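Local structure of acetyl-CoA C-acetyltransferase (7N7Z) at residues H160-A169 with A238-T246. The protein probably catalyses the thiolase reaction that interconverts two molecules of acetyl-CoA with acetoacetyl-CoA and free coenzyme A. Sequence-based numbering, arbitrary orientation.
Sequences HMGMTAENIA and AFKKGGVVT
The first turns of helix 161-172 run past the irregular segment 238-246, approaching it at Gly162 and Phe239, whose CA atoms lie 6.2 Å apart, and one turn on at Glu166 and Gly243. Beyond a type II beta turn, Lys240 to Gly243, the loop backbone meets the Glu166 carboxylate. Val245 N donates to Glu166 OE2 at 2.8 Å, 36° out of the carboxylate plane, while Val244 N makes a weak bond to OE1. A water donates to both OE2 and Val245 O, bridging two acceptors. Glu166 CG lies beside its backbone N, and a bend at chi2 then brings the carboxylate to these amides; CB packs on Lys240 CE. His160 is the N-cap: ND1 accepts from Gly162 N almost in the ring plane, at 176°, whereas the buried NE2 has no partner in the model. Phe239 CE1 sits over the centre of this imidazole, ring planes at 39°, and Gly162 CA makes a CH-pi contact with the phenyl face. Met163, bent at chi2 and chi3, sets SD 3.3 Å from Phe239 O and CE on Lys240 CE. Ala165 CB and Ala169 CB pack on Val245 CG2 and Val244 CG2, respectively. A buried helix carboxylate thus holds a loop through its amides beside an N-capped helix start in the thiolase N-terminal domain, the side chains of His160 and Ala165 about 9 Å from those of the predicted proton acceptors His358 and Cys388, respectively.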
loop_
_atom_site.group_PDB
_atom_site.type_symbol
_atom_site.label_atom_id
_atom_site.label_comp_id
_atom_site.label_asym_id
_atom_site.label_seq_id
_atom_site.Cartn_x
_atom_site.Cartn_y
_atom_site.Cartn_z
ATOM N N HIS B 160 4.812 -1.344 -23.169
ATOM C CA HIS B 160 3.448 -1.826 -23.359
ATOM C C HIS B 160 3.324 -2.671 -24.620
ATOM O O HIS B 160 4.132 -2.541 -25.546
ATOM C CB HIS B 160 2.484 -0.638 -23.431
ATOM C CG HIS B 160 1.084 -0.965 -23.013
ATOM N ND1 HIS B 160 0.193 -1.615 -23.839
ATOM C CD2 HIS B 160 0.419 -0.721 -21.860
ATOM C CE1 HIS B 160 -0.960 -1.762 -23.211
ATOM N NE2 HIS B 160 -0.849 -1.228 -22.008
ATOM N N MET B 161 2.311 -3.544 -24.665
ATOM C CA MET B 161 2.058 -4.311 -25.880
ATOM C C MET B 161 1.886 -3.389 -27.080
ATOM O O MET B 161 2.306 -3.722 -28.194
ATOM C CB MET B 161 0.813 -5.183 -25.706
ATOM C CG MET B 161 0.966 -6.303 -24.691
ATOM S SD MET B 161 2.127 -7.576 -25.214
ATOM C CE MET B 161 2.501 -8.354 -23.645
ATOM N N GLY B 162 1.266 -2.225 -26.870
ATOM C CA GLY B 162 1.076 -1.290 -27.964
ATOM C C GLY B 162 2.370 -0.915 -28.656
ATOM O O GLY B 162 2.380 -0.645 -29.859
ATOM N N MET B 163 3.478 -0.894 -27.911
ATOM C CA MET B 163 4.766 -0.576 -28.518
ATOM C C MET B 163 5.176 -1.645 -29.523
ATOM O O MET B 163 5.724 -1.329 -30.586
ATOM C CB MET B 163 5.835 -0.421 -27.436
ATOM C CG MET B 163 5.489 0.597 -26.362
ATOM S SD MET B 163 5.396 2.280 -27.002
ATOM C CE MET B 163 7.086 2.825 -26.767
ATOM N N THR B 164 4.919 -2.918 -29.209
ATOM C CA THR B 164 5.252 -3.981 -30.150
ATOM C C THR B 164 4.397 -3.895 -31.407
ATOM O O THR B 164 4.855 -4.263 -32.494
ATOM C CB THR B 164 5.089 -5.352 -29.490
ATOM O OG1 THR B 164 3.697 -5.678 -29.384
ATOM C CG2 THR B 164 5.724 -5.356 -28.104
ATOM N N ALA B 165 3.157 -3.415 -31.282
ATOM C CA ALA B 165 2.356 -3.142 -32.470
ATOM C C ALA B 165 2.971 -2.015 -33.288
ATOM O O ALA B 165 2.941 -2.049 -34.524
ATOM C CB ALA B 165 0.921 -2.798 -32.072
ATOM N N GLU B 166 3.536 -1.009 -32.616
ATOM C CA GLU B 166 4.218 0.064 -33.331
ATOM C C GLU B 166 5.420 -0.475 -34.098
ATOM O O GLU B 166 5.736 0.006 -35.192
ATOM C CB GLU B 166 4.656 1.157 -32.355
ATOM C CG GLU B 166 3.528 2.032 -31.817
ATOM C CD GLU B 166 2.771 2.780 -32.901
ATOM O OE1 GLU B 166 3.144 2.662 -34.087
ATOM O OE2 GLU B 166 1.800 3.491 -32.563
ATOM N N ASN B 167 6.103 -1.477 -33.538
ATOM C CA ASN B 167 7.222 -2.088 -34.246
ATOM C C ASN B 167 6.751 -2.763 -35.529
ATOM O O ASN B 167 7.395 -2.641 -36.578
ATOM C CB ASN B 167 7.933 -3.099 -33.343
ATOM C CG ASN B 167 8.700 -2.441 -32.206
ATOM O OD1 ASN B 167 8.677 -2.925 -31.073
ATOM N ND2 ASN B 167 9.395 -1.348 -32.503
ATOM N N ILE B 168 5.626 -3.480 -35.466
ATOM C CA ILE B 168 5.100 -4.133 -36.661
ATOM C C ILE B 168 4.719 -3.093 -37.706
ATOM O O ILE B 168 4.998 -3.260 -38.900
ATOM C CB ILE B 168 3.907 -5.036 -36.295
ATOM C CG1 ILE B 168 4.414 -6.378 -35.758
ATOM C CG2 ILE B 168 2.995 -5.237 -37.505
ATOM C CD1 ILE B 168 3.319 -7.300 -35.259
ATOM N N ALA B 169 4.073 -2.007 -37.277
ATOM C CA ALA B 169 3.725 -0.943 -38.213
ATOM C C ALA B 169 4.973 -0.350 -38.855
ATOM O O ALA B 169 4.990 -0.074 -40.060
ATOM C CB ALA B 169 2.922 0.144 -37.498
ATOM N N ALA B 238 -1.879 6.560 -28.558
ATOM C CA ALA B 238 -2.100 6.097 -27.196
ATOM C C ALA B 238 -0.834 5.636 -26.487
ATOM O O ALA B 238 -0.816 5.611 -25.252
ATOM C CB ALA B 238 -3.117 4.948 -27.191
ATOM N N PHE B 239 0.218 5.277 -27.223
ATOM C CA PHE B 239 1.419 4.713 -26.615
ATOM C C PHE B 239 2.725 5.310 -27.116
ATOM O O PHE B 239 3.752 5.128 -26.449
ATOM C CB PHE B 239 1.465 3.194 -26.837
ATOM C CG PHE B 239 0.223 2.478 -26.388
ATOM C CD1 PHE B 239 0.119 1.985 -25.099
ATOM C CD2 PHE B 239 -0.840 2.295 -27.257
ATOM C CE1 PHE B 239 -1.023 1.325 -24.682
ATOM C CE2 PHE B 239 -1.984 1.636 -26.848
ATOM C CZ PHE B 239 -2.075 1.151 -25.558
ATOM N N LYS B 240 2.736 6.007 -28.250
ATOM C CA LYS B 240 3.965 6.582 -28.774
ATOM C C LYS B 240 3.653 7.898 -29.469
ATOM O O LYS B 240 2.590 8.060 -30.073
ATOM C CB LYS B 240 4.662 5.629 -29.752
ATOM C CG LYS B 240 6.113 5.983 -30.030
ATOM C CD LYS B 240 6.725 5.054 -31.069
ATOM C CE LYS B 240 6.937 3.653 -30.514
ATOM N NZ LYS B 240 8.261 3.093 -30.903
ATOM N N LYS B 241 4.594 8.835 -29.379
ATOM C CA LYS B 241 4.446 10.101 -30.083
ATOM C C LYS B 241 4.364 9.850 -31.582
ATOM O O LYS B 241 5.229 9.185 -32.161
ATOM C CB LYS B 241 5.616 11.032 -29.765
ATOM C CG LYS B 241 6.023 11.053 -28.297
ATOM C CD LYS B 241 6.539 12.428 -27.873
ATOM C CE LYS B 241 7.880 12.350 -27.150
ATOM N NZ LYS B 241 8.778 13.474 -27.541
ATOM N N GLY B 242 3.320 10.381 -32.211
ATOM C CA GLY B 242 3.104 10.125 -33.621
ATOM C C GLY B 242 2.913 8.666 -33.959
ATOM O O GLY B 242 3.092 8.278 -35.117
ATOM N N GLY B 243 2.557 7.840 -32.977
ATOM C CA GLY B 243 2.348 6.430 -33.237
ATOM C C GLY B 243 0.999 6.159 -33.874
ATOM O O GLY B 243 0.025 6.884 -33.671
ATOM N N VAL B 244 0.948 5.081 -34.663
ATOM C CA VAL B 244 -0.275 4.741 -35.388
ATOM C C VAL B 244 -1.305 4.033 -34.525
ATOM O O VAL B 244 -2.450 3.862 -34.963
ATOM C CB VAL B 244 0.034 3.852 -36.609
ATOM C CG1 VAL B 244 1.007 4.555 -37.544
ATOM C CG2 VAL B 244 0.589 2.499 -36.170
ATOM N N VAL B 245 -0.941 3.616 -33.316
ATOM C CA VAL B 245 -1.840 2.861 -32.452
ATOM C C VAL B 245 -2.640 3.830 -31.592
ATOM O O VAL B 245 -2.070 4.700 -30.921
ATOM C CB VAL B 245 -1.059 1.867 -31.577
ATOM C CG1 VAL B 245 -1.992 1.194 -30.580
ATOM C CG2 VAL B 245 -0.360 0.830 -32.443
ATOM N N THR B 246 -3.960 3.676 -31.610
ATOM C CA THR B 246 -4.874 4.466 -30.802
ATOM C C THR B 246 -5.740 3.535 -29.964
ATOM O O THR B 246 -5.712 2.311 -30.117
ATOM C CB THR B 246 -5.762 5.362 -31.678
ATOM O OG1 THR B 246 -6.781 4.571 -32.303
ATOM C CG2 THR B 246 -4.937 6.056 -32.746
HETATM O O HOH W 1 0.584 4.675 -30.514
#